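Local coordinates for putative antioxidant defense protein Mlr4105 (Mesorhizobium loti, PDB 3C1L) that is probably an all-helical, AhpD-like peroxiredoxin that would defend the cell by reducing peroxides, although its reaction has not been established, at residues Thr52-Asp57 against Ala162-Met167; Thr121-Phe126 against Trp156-Thr161; Asn81-Cys86 against Arg170-Ile175; Leu65-Arg70 against Arg95-Asp100. All blocks are in the same frame, centred on the assembly; numbering follows the deposited sequence.

Contact 1: residues Thr52-Asp57 against Ala162-Met167; sequences TDIYND and AAFFNM
Phe164 of helix 152-175 pushes its ring against helix 45-60, where it meets Ile54 and Tyr55, two consecutive residues. The packing is tighter on the isoleucine side. The methyl Ile54 CG2 lies 3.7 Å from Phe164 CE1 and 3.9 Å from Phe164 CD1, while on the other flank of the ring Phe164 CE2 makes an ordinary van der Waals contact with Tyr55 CD1 at 4.0 Å. This last approach is near the plane of the tyrosine ring, at its edge, and the two side chains cross at about a right angle. Phe164 reaches so far because its CG stands anti to the backbone N (chi1 -178°), which bridges a gap of 8.7 Å between Tyr55 CA and Phe164 CA. On the same flank as CE2, Phe164 CD2 stands 3.7 Å above a face of Phe165, displaced from its middle. The other side is looser: Ile54 and Tyr55 keep part of their surface exposed, and a bound PEG, probably from the crystallisation liquor, lies about 4 Å from the tyrosine side chain. Ile54 packs on Ala50 and Phe164 on Met167 of the second subunit. With no hydrogen bond crossing and only 154 Å² buried, the contact rests on apolar packing, which probably sets less directional constraint than hydrogen bonds would.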
loop_
_atom_site.group_PDB
_atom_site.type_symbol
_atom_site.label_atom_id
_atom_site.label_comp_id
_atom_site.label_asym_id
_atom_site.label_seq_id
_atom_site.Cartn_x
_atom_site.Cartn_y
_atom_site.Cartn_z
ATOM N N THR B 52 33.222 -3.857 -5.548
ATOM C CA THR B 52 33.511 -5.043 -6.360
ATOM C C THR B 52 33.700 -6.300 -5.475
ATOM O O THR B 52 33.260 -7.371 -5.865
ATOM C CB THR B 52 34.732 -4.872 -7.349
ATOM O OG1 THR B 52 35.952 -4.888 -6.624
ATOM C CG2 THR B 52 34.660 -3.570 -8.171
ATOM N N ASP B 53 34.314 -6.142 -4.292
ATOM C CA ASP B 53 34.435 -7.185 -3.277
ATOM C C ASP B 53 33.093 -7.785 -2.891
ATOM O O ASP B 53 32.959 -9.004 -2.945
ATOM C CB ASP B 53 35.071 -6.648 -1.967
ATOM C CG ASP B 53 36.565 -6.434 -2.056
ATOM O OD1 ASP B 53 37.254 -7.001 -2.948
ATOM O OD2 ASP B 53 37.066 -5.697 -1.187
ATOM N N ILE B 54 32.126 -6.937 -2.478
ATOM C CA ILE B 54 30.789 -7.392 -2.082
ATOM C C ILE B 54 30.073 -7.978 -3.275
ATOM O O ILE B 54 29.387 -8.961 -3.128
ATOM C CB ILE B 54 29.826 -6.285 -1.549
ATOM C CG1 ILE B 54 30.369 -5.630 -0.311
ATOM C CG2 ILE B 54 28.507 -6.891 -1.064
ATOM C CD1 ILE B 54 30.021 -6.409 0.966
ATOM N N TYR B 55 30.168 -7.349 -4.440
ATOM C CA TYR B 55 29.412 -7.849 -5.602
ATOM C C TYR B 55 29.882 -9.265 -6.021
ATOM O O TYR B 55 29.071 -10.155 -6.336
ATOM C CB TYR B 55 29.576 -6.913 -6.785
ATOM C CG TYR B 55 28.797 -7.387 -7.979
ATOM C CD1 TYR B 55 27.444 -7.084 -8.108
ATOM C CD2 TYR B 55 29.387 -8.162 -8.945
ATOM C CE1 TYR B 55 26.708 -7.539 -9.203
ATOM C CE2 TYR B 55 28.649 -8.635 -10.031
ATOM C CZ TYR B 55 27.330 -8.310 -10.152
ATOM O OH TYR B 55 26.608 -8.764 -11.219
ATOM N N ASN B 56 31.194 -9.425 -6.078
ATOM C CA ASN B 56 31.782 -10.645 -6.498
ATOM C C ASN B 56 31.553 -11.777 -5.523
ATOM O O ASN B 56 31.150 -12.843 -5.935
ATOM C CB ASN B 56 33.282 -10.461 -6.707
ATOM C CG ASN B 56 33.590 -9.679 -7.958
ATOM O OD1 ASN B 56 32.849 -9.768 -8.932
ATOM N ND2 ASN B 56 34.698 -8.915 -7.947
ATOM N N ASP B 57 31.835 -11.575 -4.245
ATOM C CA ASP B 57 31.499 -12.621 -3.288
ATOM C C ASP B 57 30.043 -13.021 -3.439
ATOM O O ASP B 57 29.716 -14.205 -3.488
ATOM C CB ASP B 57 31.704 -12.178 -1.841
ATOM C CG ASP B 57 31.503 -13.330 -0.861
ATOM O OD1 ASP B 57 32.390 -14.190 -0.813
ATOM O OD2 ASP B 57 30.468 -13.381 -0.161
ATOM N N ALA B 162 18.885 -10.862 -2.094
ATOM C CA ALA B 162 17.674 -10.060 -2.202
ATOM C C ALA B 162 17.864 -8.662 -1.529
ATOM O O ALA B 162 17.554 -7.635 -2.122
ATOM C CB ALA B 162 16.423 -10.876 -1.678
ATOM N N ALA B 163 18.494 -8.667 -0.366
ATOM C CA ALA B 163 18.866 -7.463 0.382
ATOM C C ALA B 163 19.729 -6.495 -0.419
ATOM O O ALA B 163 19.439 -5.307 -0.490
ATOM C CB ALA B 163 19.584 -7.856 1.701
ATOM N N PHE B 164 20.792 -7.028 -1.029
ATOM C CA PHE B 164 21.764 -6.256 -1.804
ATOM C C PHE B 164 21.135 -5.526 -2.938
ATOM O O PHE B 164 21.495 -4.399 -3.207
ATOM C CB PHE B 164 22.828 -7.209 -2.379
ATOM C CG PHE B 164 23.894 -6.529 -3.135
ATOM C CD1 PHE B 164 24.970 -5.959 -2.482
ATOM C CD2 PHE B 164 23.859 -6.486 -4.519
ATOM C CE1 PHE B 164 25.999 -5.331 -3.230
ATOM C CE2 PHE B 164 24.882 -5.855 -5.251
ATOM C CZ PHE B 164 25.929 -5.293 -4.618
ATOM N N PHE B 165 20.169 -6.165 -3.579
ATOM C CA PHE B 165 19.426 -5.530 -4.676
ATOM C C PHE B 165 18.429 -4.477 -4.302
ATOM O O PHE B 165 18.223 -3.509 -5.037
ATOM C CB PHE B 165 18.903 -6.588 -5.658
ATOM C CG PHE B 165 20.026 -7.063 -6.568
ATOM C CD1 PHE B 165 20.406 -6.295 -7.640
ATOM C CD2 PHE B 165 20.811 -8.104 -6.210
ATOM C CE1 PHE B 165 21.474 -6.646 -8.423
ATOM C CE2 PHE B 165 21.875 -8.475 -6.975
ATOM C CZ PHE B 165 22.215 -7.736 -8.097
ATOM N N ASN B 166 17.842 -4.630 -3.130
ATOM C CA ASN B 166 17.118 -3.544 -2.532
ATOM C C ASN B 166 17.973 -2.306 -2.261
ATOM O O ASN B 166 17.496 -1.200 -2.349
ATOM C CB ASN B 166 16.442 -4.037 -1.275
ATOM C CG ASN B 166 15.145 -4.741 -1.605
ATOM O OD1 ASN B 166 14.163 -4.064 -1.838
ATOM N ND2 ASN B 166 15.163 -6.090 -1.726
HETATM N N MSE B 167 19.253 -2.507 -1.946
HETATM C CA MSE B 167 20.169 -1.401 -1.817
HETATM C C MSE B 167 20.547 -0.832 -3.186
HETATM O O MSE B 167 20.548 0.365 -3.349
HETATM C CB MSE B 167 21.458 -1.795 -1.047
HETATM C CG MSE B 167 22.634 -0.858 -1.307
HETATM SE SE MSE B 167 24.166 -1.300 -0.257
HETATM C CE MSE B 167 24.932 0.508 -0.376
#

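Contact 2: residues Thr121-Phe126 against Trp156-Thr161; sequences TAMLEF and WDIAST
Ile158 lodges against Met123 and Phe126 where two helices of the all-helical AhpD-like fold pack together. The axes of the short segments, on helices 118-132 and 152-175, approach to 10.3 Å with a signed crossing angle of -45°. The contacts between the segments are apolar or van der Waals. Ile158 divides its branches between residues one turn apart: CG1 lies 4.1 Å from Met123 CG, and CG2 lies 3.9 Å from Phe126 CD2. That same methyl also touches a backbone atom, with Ile158 CG2 3.9 Å from Met123 O. Phe126, its CG anti to the backbone N (chi1 -175°), extends its ring past the isoleucine until CE2 is 4.3 Å from Ala159 CB, which sits near the ring plane at its edge. All four residues are buried; Leu145 of helix 139-147 and Ala174 of the second subunit also pack on Phe126. No hydrogen bond crosses between the segments; Asp157 forms a salt bridge with Arg153 and a hydrogen bond with Ser63. The Asp157 carbonyl serves two donors of one residue, approached from opposite faces of the carbonyl plane: Thr161 N at 2.9 Å from Asp157 O, and Thr161 OG1 at 2.6 Å from that oxygen.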
loop_
_atom_site.group_PDB
_atom_site.type_symbol
_atom_site.label_atom_id
_atom_site.label_comp_id
_atom_site.label_asym_id
_atom_site.label_seq_id
_atom_site.Cartn_x
_atom_site.Cartn_y
_atom_site.Cartn_z
ATOM N N THR B 121 10.570 -21.186 -7.233
ATOM C CA THR B 121 9.397 -20.512 -6.723
ATOM C C THR B 121 9.551 -20.127 -5.229
ATOM O O THR B 121 9.246 -19.011 -4.864
ATOM C CB THR B 121 8.127 -21.346 -6.970
ATOM O OG1 THR B 121 8.007 -21.590 -8.375
ATOM C CG2 THR B 121 6.851 -20.661 -6.461
ATOM N N ALA B 122 9.975 -21.040 -4.374
ATOM C CA ALA B 122 10.081 -20.745 -2.963
ATOM C C ALA B 122 11.076 -19.612 -2.682
ATOM O O ALA B 122 10.838 -18.760 -1.834
ATOM C CB ALA B 122 10.432 -22.001 -2.165
HETATM N N MSE B 123 12.179 -19.634 -3.427
HETATM C CA MSE B 123 13.249 -18.675 -3.351
HETATM C C MSE B 123 12.806 -17.250 -3.694
HETATM O O MSE B 123 13.083 -16.289 -2.957
HETATM C CB MSE B 123 14.339 -19.151 -4.331
HETATM C CG MSE B 123 15.500 -18.226 -4.499
HETATM SE SE MSE B 123 16.817 -19.096 -5.628
HETATM C CE MSE B 123 15.853 -18.817 -7.377
ATOM N N LEU B 124 12.066 -17.162 -4.792
ATOM C CA LEU B 124 11.624 -15.936 -5.372
ATOM C C LEU B 124 10.466 -15.410 -4.555
ATOM O O LEU B 124 10.373 -14.220 -4.338
ATOM C CB LEU B 124 11.232 -16.151 -6.857
ATOM C CG LEU B 124 12.369 -16.359 -7.897
ATOM C CD1 LEU B 124 11.861 -16.299 -9.356
ATOM C CD2 LEU B 124 13.501 -15.380 -7.724
ATOM N N GLU B 125 9.595 -16.284 -4.073
ATOM C CA GLU B 125 8.519 -15.805 -3.207
ATOM C C GLU B 125 9.077 -15.238 -1.891
ATOM O O GLU B 125 8.576 -14.213 -1.400
ATOM C CB GLU B 125 7.469 -16.894 -2.949
ATOM C CG GLU B 125 6.648 -17.309 -4.209
ATOM C CD GLU B 125 5.609 -16.279 -4.670
ATOM O OE1 GLU B 125 5.567 -15.148 -4.110
ATOM O OE2 GLU B 125 4.823 -16.609 -5.611
ATOM N N PHE B 126 10.119 -15.864 -1.331
ATOM C CA PHE B 126 10.764 -15.260 -0.157
ATOM C C PHE B 126 11.340 -13.838 -0.483
ATOM O O PHE B 126 11.108 -12.852 0.242
ATOM C CB PHE B 126 11.826 -16.165 0.370
ATOM C CG PHE B 126 12.465 -15.692 1.624
ATOM C CD1 PHE B 126 11.818 -15.845 2.848
ATOM C CD2 PHE B 126 13.740 -15.128 1.601
ATOM C CE1 PHE B 126 12.397 -15.421 4.030
ATOM C CE2 PHE B 126 14.343 -14.662 2.792
ATOM C CZ PHE B 126 13.670 -14.830 4.018
ATOM N N TRP B 156 20.571 -17.738 4.176
ATOM C CA TRP B 156 21.501 -16.628 4.266
ATOM C C TRP B 156 21.828 -16.029 2.881
ATOM O O TRP B 156 21.792 -14.817 2.735
ATOM C CB TRP B 156 22.814 -16.998 5.007
ATOM C CG TRP B 156 23.806 -15.856 4.983
ATOM C CD1 TRP B 156 24.560 -15.415 3.904
ATOM C CD2 TRP B 156 24.098 -14.952 6.054
ATOM N NE1 TRP B 156 25.306 -14.313 4.255
ATOM C CE2 TRP B 156 25.051 -14.012 5.567
ATOM C CE3 TRP B 156 23.694 -14.877 7.386
ATOM C CZ2 TRP B 156 25.569 -13.014 6.357
ATOM C CZ3 TRP B 156 24.209 -13.881 8.163
ATOM C CH2 TRP B 156 25.146 -12.956 7.650
ATOM N N ASP B 157 22.162 -16.850 1.890
ATOM C CA ASP B 157 22.567 -16.324 0.574
ATOM C C ASP B 157 21.396 -15.707 -0.204
ATOM O O ASP B 157 21.545 -14.676 -0.919
ATOM C CB ASP B 157 23.231 -17.418 -0.260
ATOM C CG ASP B 157 24.603 -17.821 0.252
ATOM O OD1 ASP B 157 25.246 -17.033 0.957
ATOM O OD2 ASP B 157 25.062 -18.950 -0.062
ATOM N N ILE B 158 20.231 -16.332 -0.077
ATOM C CA ILE B 158 19.005 -15.790 -0.711
ATOM C C ILE B 158 18.706 -14.431 -0.106
ATOM O O ILE B 158 18.448 -13.441 -0.830
ATOM C CB ILE B 158 17.749 -16.724 -0.566
ATOM C CG1 ILE B 158 17.987 -18.077 -1.299
ATOM C CG2 ILE B 158 16.453 -15.964 -1.014
ATOM C CD1 ILE B 158 17.187 -19.354 -0.725
ATOM N N ALA B 159 18.759 -14.367 1.222
ATOM C CA ALA B 159 18.411 -13.136 1.941
ATOM C C ALA B 159 19.396 -12.023 1.594
ATOM O O ALA B 159 18.977 -10.925 1.369
ATOM C CB ALA B 159 18.335 -13.342 3.430
ATOM N N SER B 160 20.695 -12.355 1.539
ATOM C CA SER B 160 21.759 -11.410 1.168
ATOM C C SER B 160 21.646 -10.886 -0.244
ATOM O O SER B 160 21.923 -9.717 -0.528
ATOM C CB SER B 160 23.121 -12.073 1.296
ATOM O OG SER B 160 23.516 -12.168 2.640
ATOM N N THR B 161 21.284 -11.782 -1.151
ATOM C CA THR B 161 21.189 -11.442 -2.547
ATOM C C THR B 161 20.016 -10.495 -2.683
ATOM O O THR B 161 20.153 -9.441 -3.302
ATOM C CB THR B 161 21.055 -12.694 -3.490
ATOM O OG1 THR B 161 22.147 -13.634 -3.251
ATOM C CG2 THR B 161 21.075 -12.243 -4.920
#

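Contact 3: residues Asn81-Cys86 against Arg170-Ile175; sequences NHCYYC and RVAAAI
The turn at Asn81-Cys83 and the first turn of helix 84-98 run close to the end of helix 152-175, with Tyr85 CA 6.5 Å from Ala172 CA. The turn and the helix start together carry the Cys-X-X-C sequence characteristic of AhpD-like proteins, with His90 completing a CxxCxxxH pattern; Cys83 and Cys86 are probably the redox pair by analogy. Their sulfurs, Cys83 SG and Cys86 SG, stand 3.6 Å apart, so no disulfide links them here. His82, in a Schellman motif, ends the preceding helix, and Cys83 caps the next one, Cys86 N donating to Cys83 SG over 3.5 Å at 155°. Small size permits the closeness: Ala172 CB touches Tyr85 CB at 3.7 Å and Cys83 SG at 3.9 Å. Since CG of Tyr85 is anti to the backbone N (chi1 -172°), its ring continues away from helix 152-175, and its hydroxyl hydrogen-bonds Val37 N. The polar half of the contact is indirect. Asn81 ND2 and Arg170 NH1, two donors in planes 73° apart, do not bond each other; ND2 is held by Asn169 and Asn166, NH1 bonds Asn166 O, and Arg170 NE and NH2 reach the carbonyls of Leu130 and Thr131 of the second subunit. A water sits between Asn81 and Arg170, 2.6 Å from Asn81 OD1, and accepts a hydrogen bond from Arg170 NH2 at 2.9 Å.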
loop_
_atom_site.group_PDB
_atom_site.type_symbol
_atom_site.label_atom_id
_atom_site.label_comp_id
_atom_site.label_asym_id
_atom_site.label_seq_id
_atom_site.Cartn_x
_atom_site.Cartn_y
_atom_site.Cartn_z
ATOM N N ASN B 81 10.783 -3.208 -7.770
ATOM C CA ASN B 81 11.174 -1.825 -7.479
ATOM C C ASN B 81 11.305 -0.989 -8.738
ATOM O O ASN B 81 11.606 0.192 -8.674
ATOM C CB ASN B 81 12.477 -1.780 -6.693
ATOM C CG ASN B 81 12.371 -2.396 -5.284
ATOM O OD1 ASN B 81 11.341 -2.294 -4.580
ATOM N ND2 ASN B 81 13.468 -2.959 -4.839
ATOM N N HIS B 82 11.027 -1.589 -9.882
ATOM C CA HIS B 82 11.066 -0.904 -11.165
ATOM C C HIS B 82 12.415 -0.238 -11.433
ATOM O O HIS B 82 12.465 0.901 -11.840
ATOM C CB HIS B 82 9.897 0.093 -11.327
ATOM C CG HIS B 82 8.542 -0.560 -11.380
ATOM N ND1 HIS B 82 8.125 -1.355 -12.434
ATOM C CD2 HIS B 82 7.523 -0.554 -10.491
ATOM C CE1 HIS B 82 6.897 -1.776 -12.198
ATOM N NE2 HIS B 82 6.509 -1.305 -11.029
ATOM N N CYS B 83 13.507 -0.974 -11.216
ATOM C CA CYS B 83 14.842 -0.454 -11.415
ATOM C C CYS B 83 15.353 -0.670 -12.842
ATOM O O CYS B 83 15.720 -1.768 -13.194
ATOM C CB CYS B 83 15.841 -1.097 -10.459
ATOM S SG CYS B 83 17.535 -0.337 -10.642
ATOM N N TYR B 84 15.404 0.404 -13.621
ATOM C CA TYR B 84 15.903 0.361 -14.990
ATOM C C TYR B 84 17.356 -0.151 -15.145
ATOM O O TYR B 84 17.669 -0.925 -16.068
ATOM C CB TYR B 84 15.800 1.749 -15.582
ATOM C CG TYR B 84 16.321 1.839 -16.976
ATOM C CD1 TYR B 84 15.880 0.959 -17.957
ATOM C CD2 TYR B 84 17.263 2.811 -17.326
ATOM C CE1 TYR B 84 16.365 1.026 -19.246
ATOM C CE2 TYR B 84 17.734 2.885 -18.608
ATOM C CZ TYR B 84 17.273 2.003 -19.558
ATOM O OH TYR B 84 17.765 2.092 -20.818
ATOM N N TYR B 85 18.233 0.264 -14.246
ATOM C CA TYR B 85 19.627 -0.114 -14.318
ATOM C C TYR B 85 19.727 -1.625 -14.206
ATOM O O TYR B 85 20.343 -2.324 -15.057
ATOM C CB TYR B 85 20.510 0.575 -13.228
ATOM C CG TYR B 85 21.978 0.269 -13.504
ATOM C CD1 TYR B 85 22.563 -0.926 -13.085
ATOM C CD2 TYR B 85 22.738 1.120 -14.268
ATOM C CE1 TYR B 85 23.897 -1.230 -13.425
ATOM C CE2 TYR B 85 24.069 0.822 -14.596
ATOM C CZ TYR B 85 24.635 -0.348 -14.182
ATOM O OH TYR B 85 25.964 -0.604 -14.557
ATOM N N CYS B 86 19.075 -2.129 -13.178
ATOM C CA CYS B 86 19.269 -3.483 -12.771
ATOM C C CYS B 86 18.497 -4.431 -13.605
ATOM O O CYS B 86 18.998 -5.524 -13.883
ATOM C CB CYS B 86 18.915 -3.660 -11.316
ATOM S SG CYS B 86 20.115 -2.851 -10.204
ATOM N N ARG B 170 18.081 1.177 -5.083
ATOM C CA ARG B 170 17.838 2.475 -4.468
ATOM C C ARG B 170 18.984 3.416 -4.821
ATOM O O ARG B 170 18.755 4.586 -5.092
ATOM C CB ARG B 170 17.588 2.329 -2.957
ATOM C CG ARG B 170 16.222 1.713 -2.693
ATOM C CD ARG B 170 15.915 1.489 -1.250
ATOM N NE ARG B 170 14.481 1.165 -1.024
ATOM C CZ ARG B 170 13.935 -0.044 -1.116
ATOM N NH1 ARG B 170 14.663 -1.104 -1.448
ATOM N NH2 ARG B 170 12.643 -0.193 -0.906
ATOM N N VAL B 171 20.212 2.916 -4.850
ATOM C CA VAL B 171 21.279 3.768 -5.287
ATOM C C VAL B 171 21.024 4.210 -6.756
ATOM O O VAL B 171 21.080 5.404 -7.040
ATOM C CB VAL B 171 22.700 3.146 -5.080
ATOM C CG1 VAL B 171 23.799 4.043 -5.738
ATOM C CG2 VAL B 171 22.961 2.929 -3.581
ATOM N N ALA B 172 20.676 3.284 -7.656
ATOM C CA ALA B 172 20.408 3.652 -9.072
ATOM C C ALA B 172 19.182 4.590 -9.232
ATOM O O ALA B 172 19.229 5.592 -9.967
ATOM C CB ALA B 172 20.271 2.349 -9.955
ATOM N N ALA B 173 18.104 4.298 -8.499
ATOM C CA ALA B 173 16.900 5.114 -8.528
ATOM C C ALA B 173 17.205 6.518 -8.038
ATOM O O ALA B 173 16.890 7.509 -8.699
ATOM C CB ALA B 173 15.810 4.472 -7.689
ATOM N N ALA B 174 17.865 6.603 -6.890
ATOM C CA ALA B 174 18.167 7.880 -6.274
ATOM C C ALA B 174 18.978 8.789 -7.180
ATOM O O ALA B 174 18.714 9.988 -7.171
ATOM C CB ALA B 174 18.903 7.688 -4.943
ATOM N N ILE B 175 19.961 8.245 -7.930
ATOM C CA ILE B 175 20.797 9.085 -8.834
ATOM C C ILE B 175 20.536 8.950 -10.349
ATOM O O ILE B 175 21.292 9.549 -11.143
ATOM C CB ILE B 175 22.306 8.883 -8.616
ATOM C CG1 ILE B 175 22.770 7.501 -9.117
ATOM C CG2 ILE B 175 22.678 9.075 -7.127
ATOM C CD1 ILE B 175 24.254 7.358 -8.931
HETATM O O HOH W 1 11.248 -2.493 -1.967
#

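Contact 4: residues Leu65-Arg70 against Arg95-Asp100; sequences LSKLDR and RQLSGD
A capping box starts helix 67-80, and just past it Leu68 meets Leu97 in the last turn of helix 84-98. In the box, Asp69 N donates to Ser66 OG at 3.0 Å, and Ser66 N returns a bond to Asp69 OD2 at 3.2 Å, from above the carboxylate plane. Arg70 reinforces the turn: its NE, with the acceptor in the guanidinium plane, donates to Ser66 O. Against this braced helix start the two leucines lie alongside each other, pointing opposite ways, each tip finding the other's stem. Leu97 CD1 lies 3.8 Å from Leu68 CA and 3.9 Å from Lys67 O, whereas Leu68 CD1 lies 4.1 Å from Leu97 CB. The other methyl of Leu68, CD2, adds a 4.2 Å contact with Ser98 CB; the serine hydroxyl is occupied by Val94 O in its own helix. Such interleaving fits the short 6.1 Å separation of Leu68 CA from Leu97 CA. The patch is at the surface: Lys67 and Leu97 are exposed, and a bound PEG comes within about 3 Å of the Leu68 side chain. Helix 101-109 touches Ser98 through Leu103, Leu97 also packs on Glu71 of helix 67-80, and Leu65 and Arg70 lean on helix 152-175.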
loop_
_atom_site.group_PDB
_atom_site.type_symbol
_atom_site.label_atom_id
_atom_site.label_comp_id
_atom_site.label_asym_id
_atom_site.label_seq_id
_atom_site.Cartn_x
_atom_site.Cartn_y
_atom_site.Cartn_z
ATOM N N LEU B 65 23.359 -21.663 -4.094
ATOM C CA LEU B 65 22.689 -21.016 -5.203
ATOM C C LEU B 65 23.635 -20.973 -6.417
ATOM O O LEU B 65 24.808 -20.676 -6.273
ATOM C CB LEU B 65 22.303 -19.581 -4.806
ATOM C CG LEU B 65 21.456 -19.441 -3.535
ATOM C CD1 LEU B 65 20.949 -18.039 -3.358
ATOM C CD2 LEU B 65 20.276 -20.364 -3.595
ATOM N N SER B 66 23.118 -21.280 -7.606
ATOM C CA SER B 66 23.881 -21.192 -8.805
ATOM C C SER B 66 24.025 -19.714 -9.132
ATOM O O SER B 66 23.384 -18.879 -8.533
ATOM C CB SER B 66 23.167 -21.919 -9.935
ATOM O OG SER B 66 21.946 -21.280 -10.210
ATOM N N LYS B 67 24.870 -19.379 -10.087
ATOM C CA LYS B 67 24.971 -17.976 -10.446
ATOM C C LYS B 67 23.646 -17.499 -11.051
ATOM O O LYS B 67 23.291 -16.361 -10.878
ATOM C CB LYS B 67 26.178 -17.686 -11.365
ATOM C CG LYS B 67 27.523 -18.036 -10.724
ATOM C CD LYS B 67 28.764 -17.485 -11.480
ATOM C CE LYS B 67 28.551 -17.339 -12.991
ATOM N NZ LYS B 67 29.812 -16.963 -13.758
ATOM N N LEU B 68 22.935 -18.388 -11.752
ATOM C CA LEU B 68 21.687 -18.022 -12.413
ATOM C C LEU B 68 20.572 -17.783 -11.393
ATOM O O LEU B 68 19.794 -16.859 -11.571
ATOM C CB LEU B 68 21.296 -19.082 -13.468
ATOM C CG LEU B 68 19.856 -19.050 -14.007
ATOM C CD1 LEU B 68 19.612 -17.806 -14.864
ATOM C CD2 LEU B 68 19.538 -20.291 -14.819
ATOM N N ASP B 69 20.509 -18.593 -10.330
ATOM C CA ASP B 69 19.552 -18.385 -9.235
ATOM C C ASP B 69 19.652 -16.992 -8.638
ATOM O O ASP B 69 18.636 -16.311 -8.383
ATOM C CB ASP B 69 19.804 -19.375 -8.070
ATOM C CG ASP B 69 19.339 -20.787 -8.362
ATOM O OD1 ASP B 69 18.442 -21.046 -9.227
ATOM O OD2 ASP B 69 19.904 -21.677 -7.695
ATOM N N ARG B 70 20.884 -16.587 -8.371
ATOM C CA ARG B 70 21.186 -15.263 -7.815
ATOM C C ARG B 70 20.863 -14.111 -8.774
ATOM O O ARG B 70 20.259 -13.149 -8.352
ATOM C CB ARG B 70 22.623 -15.203 -7.300
ATOM C CG ARG B 70 22.856 -16.104 -6.110
ATOM C CD ARG B 70 24.302 -16.168 -5.746
ATOM N NE ARG B 70 25.019 -17.239 -6.435
ATOM C CZ ARG B 70 26.314 -17.473 -6.341
ATOM N NH1 ARG B 70 27.112 -16.656 -5.676
ATOM N NH2 ARG B 70 26.823 -18.527 -6.970
ATOM N N ARG B 95 19.371 -13.925 -19.474
ATOM C CA ARG B 95 19.346 -14.374 -20.854
ATOM C C ARG B 95 20.659 -15.056 -21.246
ATOM O O ARG B 95 20.676 -16.039 -21.968
ATOM C CB ARG B 95 19.171 -13.177 -21.802
ATOM C CG ARG B 95 17.859 -12.443 -21.682
ATOM C CD ARG B 95 17.570 -11.613 -22.911
ATOM N NE ARG B 95 18.580 -10.592 -23.144
ATOM C CZ ARG B 95 18.653 -9.442 -22.483
ATOM N NH1 ARG B 95 17.757 -9.152 -21.547
ATOM N NH2 ARG B 95 19.613 -8.572 -22.769
ATOM N N GLN B 96 21.763 -14.507 -20.770
ATOM C CA GLN B 96 23.085 -15.064 -21.060
ATOM C C GLN B 96 23.277 -16.441 -20.375
ATOM O O GLN B 96 23.555 -17.445 -21.029
ATOM C CB GLN B 96 24.129 -14.068 -20.602
ATOM C CG GLN B 96 25.542 -14.495 -20.857
ATOM C CD GLN B 96 26.072 -13.836 -22.083
ATOM O OE1 GLN B 96 26.635 -12.737 -21.994
ATOM N NE2 GLN B 96 25.836 -14.448 -23.251
ATOM N N LEU B 97 23.085 -16.474 -19.057
ATOM C CA LEU B 97 23.328 -17.687 -18.252
ATOM C C LEU B 97 22.382 -18.864 -18.588
ATOM O O LEU B 97 22.817 -19.997 -18.611
ATOM C CB LEU B 97 23.266 -17.377 -16.735
ATOM C CG LEU B 97 24.357 -16.482 -16.139
ATOM C CD1 LEU B 97 24.035 -16.101 -14.670
ATOM C CD2 LEU B 97 25.677 -17.155 -16.221
ATOM N N SER B 98 21.096 -18.585 -18.814
ATOM C CA SER B 98 20.123 -19.617 -19.181
ATOM C C SER B 98 20.183 -19.999 -20.652
ATOM O O SER B 98 19.745 -21.074 -21.001
ATOM C CB SER B 98 18.676 -19.192 -18.810
ATOM O OG SER B 98 18.275 -17.974 -19.427
ATOM N N GLY B 99 20.717 -19.128 -21.502
ATOM C CA GLY B 99 20.632 -19.322 -22.953
ATOM C C GLY B 99 19.207 -19.155 -23.481
ATOM O O GLY B 99 18.895 -19.570 -24.604
ATOM N N ASP B 100 18.336 -18.531 -22.684
ATOM C CA ASP B 100 16.905 -18.485 -22.995
ATOM C C ASP B 100 16.417 -17.068 -22.841
ATOM O O ASP B 100 16.155 -16.626 -21.727
ATOM C CB ASP B 100 16.164 -19.456 -22.068
ATOM C CG ASP B 100 14.655 -19.361 -22.169
ATOM O OD1 ASP B 100 14.141 -18.652 -23.056
ATOM O OD2 ASP B 100 13.981 -20.000 -21.329
#

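How the contacts relate
Helix 152-175 is the common element of contacts 2, 1 and 3, in that order along it. Contacts 1 and 3, with centres 14 Å apart, are tied by a probable hydrogen bond from Asn81 ND2 to Asn166 OD1 of 3.3 Å. Contact 4 is joined to contact 2 by packing, notably Ile158 CG1 on Leu65 CD1 at 3.6 Å, and touches contact 1 where Asp57 O lies 4.2 Å from Arg70 NH1; it lies about 21 Å, centre to centre, from contact 3, on the other side of the chain's centre. Contact 3 holds the CxxC pair, the presumed redox site. Bound PEG lies near side chains of contacts 1, 3 and 4; it may mark pockets but identifies no substrate site. The second subunit touches contacts 1, 2 and 3.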